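Local coordinates for protein catalase (Bacillus pumilus, PDB 4QOL) that breaks hydrogen peroxide down to water and oxygen at a buried heme, and also shows peroxidase-like reactivity toward phenolic substrates, at residues A[73-82]-A[204-212]; A[133-141]-A[329-337]. One frame throughout, in Å; residues are numbered along the deposited sequence.

Contact 1 (A[73-82]-A[204-212]); sequences MEKHTRAAFL and WVNKYGETK
Thr77 lies on the indole of Trp204 where the loop between strands 60-69 and 88-96 of the catalase beta-barrel crosses the hairpin joining strand 202-205 to strand 211-220. This is the tight part. Thr77 CG2 sits 3.7 Å from the centroid of the six-membered ring of Trp204, nearly on the ring normal, a CH-pi contact. Thr77 OG1, anti to its own nitrogen (chi1 179°), accepts the N-H of Ala79 in an ST turn and is hydrogen-bonded to Gly324 O. Met73 SD comes at the edge of the indole, 3.8 Å from Trp204 CZ3, a Met-aromatic contact, and His76 CB meets the edge as well. Leu82 CD1 also touches Trp204 CZ2; Val263, Leu265 and Ile325 add to the packing. Next to it the backbones join, Arg78 N donating to Val205 O over 3.0 Å.

Toward the turn the contact becomes polar and wetter. Water 1 links Glu74 O with Lys207 N, and the exposed chains of Lys75 and Lys207 border this side. Asn206 holds it together: its OD1 takes Tyr208 N, in an Asx turn, and Glu210 N from opposite faces, and its amide nitrogen also donates to Glu210 OE1. With an alanine here, Lys75 O and Glu210 OE1 would probably be left without their amide donor, and the type I turn from Asn206 to Gly209 freer to shift. The remaining N-H of that amide runs almost straight, at 175°, from Asn206 ND2 to Lys75 O, 3.0 Å away and above the carbonyl plane.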
loop_
_atom_site.group_PDB
_atom_site.type_symbol
_atom_site.label_atom_id
_atom_site.label_comp_id
_atom_site.label_asym_id
_atom_site.label_seq_id
_atom_site.Cartn_x
_atom_site.Cartn_y
_atom_site.Cartn_z
ATOM N N MET A 73 -17.762 8.707 39.444
ATOM C CA MET A 73 -18.065 9.961 38.761
ATOM C C MET A 73 -19.468 9.940 38.221
ATOM O O MET A 73 -19.827 10.738 37.377
ATOM C CB MET A 73 -17.020 10.201 37.629
ATOM C CG MET A 73 -15.653 10.611 38.118
ATOM S SD MET A 73 -15.679 12.276 38.821
ATOM C CE MET A 73 -15.026 11.869 40.430
ATOM N N GLU A 74 -20.269 8.970 38.665
ATOM C CA GLU A 74 -21.598 8.770 38.085
ATOM C C GLU A 74 -22.506 9.995 38.177
ATOM O O GLU A 74 -23.497 10.086 37.463
ATOM C CB GLU A 74 -22.274 7.534 38.693
ATOM C CG GLU A 74 -22.899 7.767 40.063
ATOM C CD GLU A 74 -21.832 8.013 41.163
ATOM O OE1 GLU A 74 -20.661 7.629 40.947
ATOM O OE2 GLU A 74 -22.125 8.551 42.252
ATOM N N LYS A 75 -22.241 10.904 39.105
ATOM C CA LYS A 75 -23.077 12.119 39.194
ATOM C C LYS A 75 -22.931 12.946 37.941
ATOM O O LYS A 75 -23.831 13.699 37.561
ATOM C CB LYS A 75 -22.647 12.973 40.409
ATOM C CG LYS A 75 -23.045 12.442 41.783
ATOM C CD LYS A 75 -22.603 13.402 42.885
ATOM C CE LYS A 75 -23.305 13.126 44.219
ATOM N NZ LYS A 75 -23.428 11.695 44.631
ATOM N N HIS A 76 -21.761 12.805 37.276
ATOM C CA HIS A 76 -21.380 13.680 36.171
ATOM C C HIS A 76 -21.182 12.998 34.836
ATOM O O HIS A 76 -21.387 13.616 33.837
ATOM C CB HIS A 76 -20.090 14.414 36.480
ATOM C CG HIS A 76 -20.061 15.034 37.825
ATOM N ND1 HIS A 76 -20.927 16.039 38.185
ATOM C CD2 HIS A 76 -19.270 14.802 38.897
ATOM C CE1 HIS A 76 -20.682 16.388 39.437
ATOM N NE2 HIS A 76 -19.671 15.662 39.884
ATOM N N THR A 77 -20.911 11.705 34.853
ATOM C CA THR A 77 -20.837 10.927 33.619
ATOM C C THR A 77 -21.271 9.498 33.805
ATOM O O THR A 77 -20.996 8.888 34.819
ATOM C CB THR A 77 -19.384 10.910 33.071
ATOM O OG1 THR A 77 -19.338 10.124 31.864
ATOM C CG2 THR A 77 -18.381 10.418 34.091
ATOM N N ARG A 78 -21.975 8.987 32.800
ATOM C CA ARG A 78 -22.422 7.603 32.787
ATOM C C ARG A 78 -21.321 6.650 32.325
ATOM O O ARG A 78 -21.570 5.464 32.176
ATOM C CB ARG A 78 -23.697 7.402 31.909
ATOM C CG ARG A 78 -23.522 7.613 30.385
ATOM C CD ARG A 78 -24.796 7.402 29.536
ATOM N NE ARG A 78 -24.912 5.985 29.209
ATOM C CZ ARG A 78 -25.563 5.450 28.180
ATOM N NH1 ARG A 78 -26.171 6.198 27.277
ATOM N NH2 ARG A 78 -25.565 4.117 28.050
ATOM N N ALA A 79 -20.110 7.155 32.112
ATOM C CA ALA A 79 -19.010 6.304 31.636
ATOM C C ALA A 79 -18.846 5.103 32.560
ATOM O O ALA A 79 -18.608 5.226 33.775
ATOM C CB ALA A 79 -17.736 7.106 31.546
ATOM N N ALA A 80 -18.925 3.920 31.961
ATOM C CA ALA A 80 -18.878 2.690 32.735
ATOM C C ALA A 80 -17.576 2.549 33.533
ATOM O O ALA A 80 -17.614 2.161 34.719
ATOM C CB ALA A 80 -19.087 1.483 31.822
ATOM N N PHE A 81 -16.423 2.852 32.911
ATOM C CA PHE A 81 -15.160 2.656 33.609
ATOM C C PHE A 81 -14.972 3.577 34.817
ATOM O O PHE A 81 -14.087 3.325 35.650
ATOM C CB PHE A 81 -13.915 2.705 32.653
ATOM C CG PHE A 81 -13.420 4.101 32.337
ATOM C CD1 PHE A 81 -14.062 4.897 31.400
ATOM C CD2 PHE A 81 -12.285 4.597 32.957
ATOM C CE1 PHE A 81 -13.583 6.146 31.095
ATOM C CE2 PHE A 81 -11.763 5.834 32.619
ATOM C CZ PHE A 81 -12.447 6.624 31.710
ATOM N N LEU A 82 -15.789 4.621 34.934
ATOM C CA LEU A 82 -15.699 5.560 36.092
ATOM C C LEU A 82 -16.797 5.383 37.127
ATOM O O LEU A 82 -16.980 6.236 38.003
ATOM C CB LEU A 82 -15.675 7.006 35.588
ATOM C CG LEU A 82 -14.503 7.376 34.638
ATOM C CD1 LEU A 82 -14.622 8.809 34.127
ATOM C CD2 LEU A 82 -13.195 7.200 35.389
ATOM N N TRP A 204 -19.119 15.746 29.537
ATOM C CA TRP A 204 -19.507 14.591 30.322
ATOM C C TRP A 204 -21.009 14.612 30.420
ATOM O O TRP A 204 -21.592 15.652 30.708
ATOM C CB TRP A 204 -18.853 14.643 31.689
ATOM C CG TRP A 204 -17.579 13.948 31.788
ATOM C CD1 TRP A 204 -16.759 13.437 30.743
ATOM C CD2 TRP A 204 -16.888 13.659 32.989
ATOM N NE1 TRP A 204 -15.646 12.847 31.277
ATOM C CE2 TRP A 204 -15.672 12.989 32.641
ATOM C CE3 TRP A 204 -17.152 13.868 34.309
ATOM C CZ2 TRP A 204 -14.817 12.498 33.581
ATOM C CZ3 TRP A 204 -16.197 13.477 35.256
ATOM C CH2 TRP A 204 -15.064 12.785 34.874
ATOM N N VAL A 205 -21.646 13.487 30.124
ATOM C CA VAL A 205 -23.067 13.389 30.104
ATOM C C VAL A 205 -23.433 12.271 31.076
ATOM O O VAL A 205 -22.990 11.151 30.914
ATOM C CB VAL A 205 -23.644 13.067 28.699
ATOM C CG1 VAL A 205 -25.173 13.147 28.753
ATOM C CG2 VAL A 205 -23.077 14.033 27.665
ATOM N N ASN A 206 -24.313 12.584 32.033
ATOM C CA ASN A 206 -24.768 11.566 33.026
ATOM C C ASN A 206 -26.058 10.775 32.620
ATOM O O ASN A 206 -26.610 10.971 31.548
ATOM C CB ASN A 206 -24.886 12.195 34.409
ATOM C CG ASN A 206 -26.117 13.112 34.580
ATOM O OD1 ASN A 206 -27.003 13.193 33.747
ATOM N ND2 ASN A 206 -26.113 13.839 35.665
ATOM N N LYS A 207 -26.490 9.860 33.475
ATOM C CA LYS A 207 -27.621 9.002 33.112
ATOM C C LYS A 207 -28.937 9.787 32.942
ATOM O O LYS A 207 -29.881 9.267 32.401
ATOM C CB LYS A 207 -27.836 7.897 34.177
ATOM C CG LYS A 207 -28.373 8.386 35.514
ATOM C CD LYS A 207 -28.290 7.279 36.570
ATOM C CE LYS A 207 -28.800 7.661 37.926
ATOM N NZ LYS A 207 -29.022 6.550 38.926
ATOM N N TYR A 208 -28.995 11.001 33.469
ATOM C CA TYR A 208 -30.209 11.843 33.306
ATOM C C TYR A 208 -30.101 12.711 32.051
ATOM O O TYR A 208 -31.005 13.486 31.764
ATOM C CB TYR A 208 -30.374 12.736 34.518
ATOM C CG TYR A 208 -30.541 11.966 35.803
ATOM C CD1 TYR A 208 -31.661 11.182 36.005
ATOM C CD2 TYR A 208 -29.566 11.982 36.789
ATOM C CE1 TYR A 208 -31.820 10.487 37.195
ATOM C CE2 TYR A 208 -29.710 11.262 37.978
ATOM C CZ TYR A 208 -30.846 10.519 38.173
ATOM O OH TYR A 208 -31.024 9.797 39.333
ATOM N N GLY A 209 -28.988 12.636 31.343
ATOM C CA GLY A 209 -28.805 13.452 30.121
ATOM C C GLY A 209 -28.253 14.835 30.408
ATOM O O GLY A 209 -28.205 15.639 29.488
ATOM N N GLU A 210 -27.797 15.087 31.617
ATOM C CA GLU A 210 -27.236 16.367 32.013
ATOM C C GLU A 210 -25.777 16.412 31.612
ATOM O O GLU A 210 -25.066 15.423 31.811
ATOM C CB GLU A 210 -27.370 16.624 33.522
ATOM C CG GLU A 210 -28.826 16.650 33.981
ATOM C CD GLU A 210 -29.068 16.343 35.460
ATOM O OE1 GLU A 210 -28.178 15.868 36.240
ATOM O OE2 GLU A 210 -30.242 16.616 35.853
ATOM N N THR A 211 -25.378 17.543 31.059
ATOM C CA THR A 211 -24.006 17.734 30.504
ATOM C C THR A 211 -23.199 18.752 31.301
ATOM O O THR A 211 -23.727 19.807 31.704
ATOM C CB THR A 211 -24.071 18.221 29.043
ATOM O OG1 THR A 211 -24.790 17.283 28.250
ATOM C CG2 THR A 211 -22.619 18.391 28.457
ATOM N N LYS A 212 -21.916 18.425 31.552
ATOM C CA LYS A 212 -20.949 19.374 32.095
ATOM C C LYS A 212 -19.745 19.348 31.154
ATOM O O LYS A 212 -19.462 18.339 30.503
ATOM C CB LYS A 212 -20.425 18.966 33.465
ATOM C CG LYS A 212 -21.485 18.764 34.508
ATOM C CD LYS A 212 -21.467 19.882 35.485
ATOM C CE LYS A 212 -22.511 19.616 36.549
ATOM N NZ LYS A 212 -23.064 20.921 36.964
HETATM O O HOH W 1 -24.516 8.746 35.187
HETATM O O HOH W 2 -23.149 15.626 33.822
#

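Contact 2 (A[133-141]-A[329-337]); sequences PIFFIRDAL and EDKLLQGRL. With HEM (protoporphyrin IX containing Fe), chain E.
With CG anti to the backbone nitrogen (chi1 -170°), Leu332 spreads its two methyls from the first turn of helix 331-348 against the loop 133-141, and Ile137, its CG1 held between its backbone N and carbonyl carbon (chi1 54°), comes across at about a right angle to meet one of them. Leu332 CD1 lies 3.6 Å from Ile137 CG1 and equally close to the heme vinyl carbon CBB. The other methyl, CD2, touches Phe135 CD2 at 3.6 Å and sits near Ile137 O, a buried carbonyl with no polar partner.

The Phe135 ring is sandwiched: Phe136 CD1 lies over one face, and the heme methyl CMC over the opposite one, displaced toward the rim. Farther along the helix, Gly335 CA is met by Ala140 CB of the loop at 3.5 Å, where a side chain on the glycine would collide with it; the same methyl also reaches heme CBB. Between the backbones there is a weak bond of 3.4 Å from Ala140 N to Lys331 O. Asp330 caps the helix, its OD1 accepting from Leu333 N.

On the side facing the second subunit, Asp139 OD2 lies against Lys331 CD, 3.5 Å away, but the charged ends stay 4.7 Å apart, OD2 to NZ, and water 3 bridges them. Both groups also bond the second subunit, Asp139 to Ser23 and Lys331 to His28 of that subunit. Arg336, bonded to His200, Val128 and Tyr340, lays its guanidinium flat over the porphyrin, NH2 3.3 Å from heme C4C. Loop and helix together form one wall of the buried heme pocket of the catalase fold.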
loop_
_atom_site.group_PDB
_atom_site.type_symbol
_atom_site.label_atom_id
_atom_site.label_comp_id
_atom_site.label_asym_id
_atom_site.label_seq_id
_atom_site.Cartn_x
_atom_site.Cartn_y
_atom_site.Cartn_z
ATOM N N PRO A 133 -0.835 21.770 28.852
ATOM C CA PRO A 133 -2.318 21.724 28.896
ATOM C C PRO A 133 -3.076 22.564 27.874
ATOM O O PRO A 133 -4.387 22.547 27.892
ATOM C CB PRO A 133 -2.651 22.249 30.305
ATOM C CG PRO A 133 -1.571 23.226 30.548
ATOM C CD PRO A 133 -0.320 22.576 29.956
ATOM N N ILE A 134 -2.349 23.237 27.004
ATOM C CA ILE A 134 -2.896 24.045 25.919
ATOM C C ILE A 134 -2.222 23.721 24.620
ATOM O O ILE A 134 -1.341 22.881 24.561
ATOM C CB ILE A 134 -2.766 25.538 26.202
ATOM C CG1 ILE A 134 -1.326 25.884 26.529
ATOM C CG2 ILE A 134 -3.621 25.933 27.382
ATOM C CD1 ILE A 134 -1.091 27.330 26.521
ATOM N N PHE A 135 -2.639 24.375 23.544
ATOM C CA PHE A 135 -2.023 24.181 22.264
ATOM C C PHE A 135 -1.686 25.496 21.567
ATOM O O PHE A 135 -2.126 26.561 21.978
ATOM C CB PHE A 135 -2.920 23.304 21.353
ATOM C CG PHE A 135 -2.170 22.426 20.456
ATOM C CD1 PHE A 135 -1.344 21.463 20.964
ATOM C CD2 PHE A 135 -2.274 22.543 19.078
ATOM C CE1 PHE A 135 -0.574 20.654 20.147
ATOM C CE2 PHE A 135 -1.553 21.720 18.231
ATOM C CZ PHE A 135 -0.746 20.733 18.760
ATOM N N PHE A 136 -0.955 25.379 20.465
ATOM C CA PHE A 136 -0.459 26.545 19.700
ATOM C C PHE A 136 -1.556 27.230 18.867
ATOM O O PHE A 136 -1.489 28.401 18.581
ATOM C CB PHE A 136 0.584 26.108 18.650
ATOM C CG PHE A 136 1.751 25.335 19.178
ATOM C CD1 PHE A 136 1.693 23.939 19.256
ATOM C CD2 PHE A 136 2.922 25.988 19.494
ATOM C CE1 PHE A 136 2.765 23.212 19.668
ATOM C CE2 PHE A 136 4.014 25.256 19.926
ATOM C CZ PHE A 136 3.924 23.861 19.996
ATOM N N ILE A 137 -2.583 26.461 18.509
ATOM C CA ILE A 137 -3.596 26.842 17.528
ATOM C C ILE A 137 -4.944 26.356 18.043
ATOM O O ILE A 137 -4.986 25.585 18.965
ATOM C CB ILE A 137 -3.339 26.248 16.129
ATOM C CG1 ILE A 137 -3.174 24.722 16.159
ATOM C CG2 ILE A 137 -2.133 26.917 15.461
ATOM C CD1 ILE A 137 -3.241 24.072 14.793
ATOM N N ARG A 138 -6.025 26.878 17.458
ATOM C CA ARG A 138 -7.381 26.545 17.919
ATOM C C ARG A 138 -8.293 26.007 16.807
ATOM O O ARG A 138 -9.501 25.871 17.041
ATOM C CB ARG A 138 -8.023 27.784 18.593
ATOM C CG ARG A 138 -8.175 28.942 17.624
ATOM C CD ARG A 138 -9.073 30.081 18.144
ATOM N NE ARG A 138 -8.534 30.682 19.311
ATOM C CZ ARG A 138 -8.025 31.916 19.403
ATOM N NH1 ARG A 138 -7.722 32.627 18.303
ATOM N NH2 ARG A 138 -7.703 32.355 20.605
ATOM N N ASP A 139 -7.752 25.765 15.595
ATOM C CA ASP A 139 -8.539 25.269 14.500
ATOM C C ASP A 139 -7.693 24.271 13.752
ATOM O O ASP A 139 -6.588 24.566 13.346
ATOM C CB ASP A 139 -9.004 26.434 13.563
ATOM C CG ASP A 139 -10.063 25.990 12.553
ATOM O OD1 ASP A 139 -9.830 24.955 11.889
ATOM O OD2 ASP A 139 -11.164 26.606 12.472
ATOM N N ALA A 140 -8.229 23.073 13.564
ATOM C CA ALA A 140 -7.512 22.006 12.872
ATOM C C ALA A 140 -7.053 22.325 11.461
ATOM O O ALA A 140 -6.059 21.729 10.968
ATOM C CB ALA A 140 -8.404 20.753 12.880
ATOM N N LEU A 141 -7.687 23.310 10.803
ATOM C CA LEU A 141 -7.330 23.663 9.464
ATOM C C LEU A 141 -5.881 24.138 9.445
ATOM O O LEU A 141 -5.219 24.042 8.411
ATOM C CB LEU A 141 -8.258 24.731 8.867
ATOM C CG LEU A 141 -8.106 25.081 7.409
ATOM C CD1 LEU A 141 -8.302 23.908 6.486
ATOM C CD2 LEU A 141 -9.153 26.142 7.059
ATOM N N GLU A 329 -17.311 21.237 21.178
ATOM C CA GLU A 329 -17.250 22.051 19.957
ATOM C C GLU A 329 -15.873 22.621 19.555
ATOM O O GLU A 329 -15.734 23.192 18.479
ATOM C CB GLU A 329 -18.322 23.140 20.125
ATOM C CG GLU A 329 -18.233 23.808 21.502
ATOM C CD GLU A 329 -19.096 23.217 22.733
ATOM O OE1 GLU A 329 -19.364 22.018 23.010
ATOM O OE2 GLU A 329 -19.496 24.046 23.603
ATOM N N ASP A 330 -14.860 22.399 20.377
ATOM C CA ASP A 330 -13.496 22.880 20.145
ATOM C C ASP A 330 -13.069 22.526 18.680
ATOM O O ASP A 330 -13.086 21.357 18.352
ATOM C CB ASP A 330 -12.646 22.213 21.235
ATOM C CG ASP A 330 -11.112 22.449 21.098
ATOM O OD1 ASP A 330 -10.619 22.477 19.972
ATOM O OD2 ASP A 330 -10.422 22.390 22.141
ATOM N N LYS A 331 -12.662 23.531 17.860
ATOM C CA LYS A 331 -12.556 23.321 16.458
ATOM C C LYS A 331 -11.219 22.569 16.138
ATOM O O LYS A 331 -11.081 22.045 15.058
ATOM C CB LYS A 331 -12.554 24.628 15.655
ATOM C CG LYS A 331 -13.839 25.440 15.759
ATOM C CD LYS A 331 -13.747 26.709 14.903
ATOM C CE LYS A 331 -14.855 27.672 15.274
ATOM N NZ LYS A 331 -14.725 28.887 14.454
ATOM N N LEU A 332 -10.298 22.605 17.094
ATOM C CA LEU A 332 -9.030 21.852 16.987
ATOM C C LEU A 332 -9.363 20.358 17.232
ATOM O O LEU A 332 -9.062 19.512 16.358
ATOM C CB LEU A 332 -8.049 22.418 18.013
ATOM C CG LEU A 332 -6.617 21.872 17.826
ATOM C CD1 LEU A 332 -5.964 22.477 16.586
ATOM C CD2 LEU A 332 -5.870 22.166 19.086
ATOM N N LEU A 333 -10.106 20.085 18.297
ATOM C CA LEU A 333 -10.609 18.698 18.572
ATOM C C LEU A 333 -11.417 18.132 17.402
ATOM O O LEU A 333 -11.221 16.979 17.007
ATOM C CB LEU A 333 -11.423 18.673 19.824
ATOM C CG LEU A 333 -12.122 17.353 20.174
ATOM C CD1 LEU A 333 -11.139 16.210 20.319
ATOM C CD2 LEU A 333 -12.925 17.554 21.489
ATOM N N GLN A 334 -12.292 18.939 16.850
ATOM C CA GLN A 334 -13.127 18.453 15.784
ATOM C C GLN A 334 -12.345 17.808 14.622
ATOM O O GLN A 334 -12.734 16.776 14.115
ATOM C CB GLN A 334 -14.075 19.546 15.279
ATOM C CG GLN A 334 -15.076 20.037 16.316
ATOM C CD GLN A 334 -16.326 19.209 16.429
ATOM O OE1 GLN A 334 -16.971 18.921 15.428
ATOM N NE2 GLN A 334 -16.654 18.790 17.616
ATOM N N GLY A 335 -11.292 18.458 14.180
ATOM C CA GLY A 335 -10.460 17.908 13.145
ATOM C C GLY A 335 -9.770 16.629 13.550
ATOM O O GLY A 335 -9.546 15.736 12.717
ATOM N N ARG A 336 -9.325 16.574 14.794
ATOM C CA ARG A 336 -8.625 15.359 15.305
ATOM C C ARG A 336 -9.486 14.175 15.217
ATOM O O ARG A 336 -9.050 13.065 14.975
ATOM C CB ARG A 336 -8.154 15.584 16.758
ATOM C CG ARG A 336 -7.109 16.685 16.942
ATOM C CD ARG A 336 -6.735 16.871 18.420
ATOM N NE ARG A 336 -5.918 15.723 18.887
ATOM C CZ ARG A 336 -5.777 15.347 20.141
ATOM N NH1 ARG A 336 -6.414 15.980 21.063
ATOM N NH2 ARG A 336 -5.000 14.328 20.467
ATOM N N LEU A 337 -10.796 14.382 15.451
ATOM C CA LEU A 337 -11.721 13.274 15.409
ATOM C C LEU A 337 -11.609 12.514 14.065
ATOM O O LEU A 337 -11.779 11.301 14.035
ATOM C CB LEU A 337 -13.176 13.790 15.530
ATOM C CG LEU A 337 -13.512 14.594 16.792
ATOM C CD1 LEU A 337 -14.951 15.164 16.753
ATOM C CD2 LEU A 337 -13.318 13.722 18.029
HETATM C CHA HEM E . -0.347 11.737 16.987
HETATM C CHB HEM E . -2.930 14.726 14.171
HETATM C CHC HEM E . -3.332 17.864 18.017
HETATM C CHD HEM E . -1.375 14.453 20.848
HETATM C C1A HEM E . -0.981 12.301 15.891
HETATM C C2A HEM E . -1.015 11.745 14.572
HETATM C C3A HEM E . -1.743 12.584 13.786
HETATM C C4A HEM E . -2.161 13.647 14.608
HETATM C CMA HEM E . -2.184 12.487 12.355
HETATM C CAA HEM E . -0.390 10.441 14.189
HETATM C CBA HEM E . -1.255 9.350 14.854
HETATM C CGA HEM E . -0.869 7.987 14.415
HETATM O O1A HEM E . -1.313 7.017 15.064
HETATM O O2A HEM E . -0.209 7.800 13.367
HETATM C C1B HEM E . -3.218 15.833 15.018
HETATM C C2B HEM E . -3.953 16.969 14.553
HETATM C C3B HEM E . -4.059 17.857 15.592
HETATM C C4B HEM E . -3.421 17.231 16.759
HETATM C CMB HEM E . -4.500 17.120 13.156
HETATM C CAB HEM E . -4.741 19.151 15.648
HETATM C CBB HEM E . -5.609 19.472 14.685
HETATM C C1C HEM E . -2.833 17.191 19.132
HETATM C C2C HEM E . -3.080 17.578 20.429
HETATM C C3C HEM E . -2.507 16.632 21.223
HETATM C C4C HEM E . -1.970 15.606 20.411
HETATM C CMC HEM E . -3.760 18.873 20.820
HETATM C CAC HEM E . -2.607 16.568 22.642
HETATM C CBC HEM E . -3.661 17.136 23.203
HETATM C C1D HEM E . -0.947 13.449 19.967
HETATM C C2D HEM E . -0.235 12.266 20.453
HETATM C C3D HEM E . 0.088 11.511 19.399
HETATM C C4D HEM E . -0.449 12.239 18.254
HETATM C CMD HEM E . 0.064 12.034 21.904
HETATM C CAD HEM E . 0.810 10.187 19.389
HETATM C CBD HEM E . -0.250 9.116 19.733
HETATM C CGD HEM E . 0.520 7.828 19.746
HETATM O O1D HEM E . 1.130 7.555 20.773
HETATM O O2D HEM E . 0.541 7.055 18.751
HETATM N NA HEM E . -1.728 13.482 15.917
HETATM N NB HEM E . -2.943 16.056 16.317
HETATM N NC HEM E . -2.225 15.955 19.120
HETATM N ND HEM E . -1.063 13.405 18.644
HETATM FE FE HEM E . -1.965 14.682 17.531
HETATM O O HOH W 3 -11.823 29.052 13.495
#

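Contact 1 is partly buried, on the periphery of the subunit, whereas contact 2 is wholly buried beside the heme; their centres are 24 Å apart, with nearest atoms about 7 Å apart and not touching. Each sets a loop against a different element, a beta hairpin in contact 1 and the start of helix 331-348 in contact 2. Strand 325-327, just ahead of that helix, runs along strand 202-205 and so ties the two regions. In contact 1 two full-strength hydrogen bonds cross and two waters bridge the backbones; in contact 2 the one crossing bond is weak, apolar packing and the porphyrin dominate, and a second subunit hydrogen-bonds to its polar side chains, whereas no other chain touches contact 1.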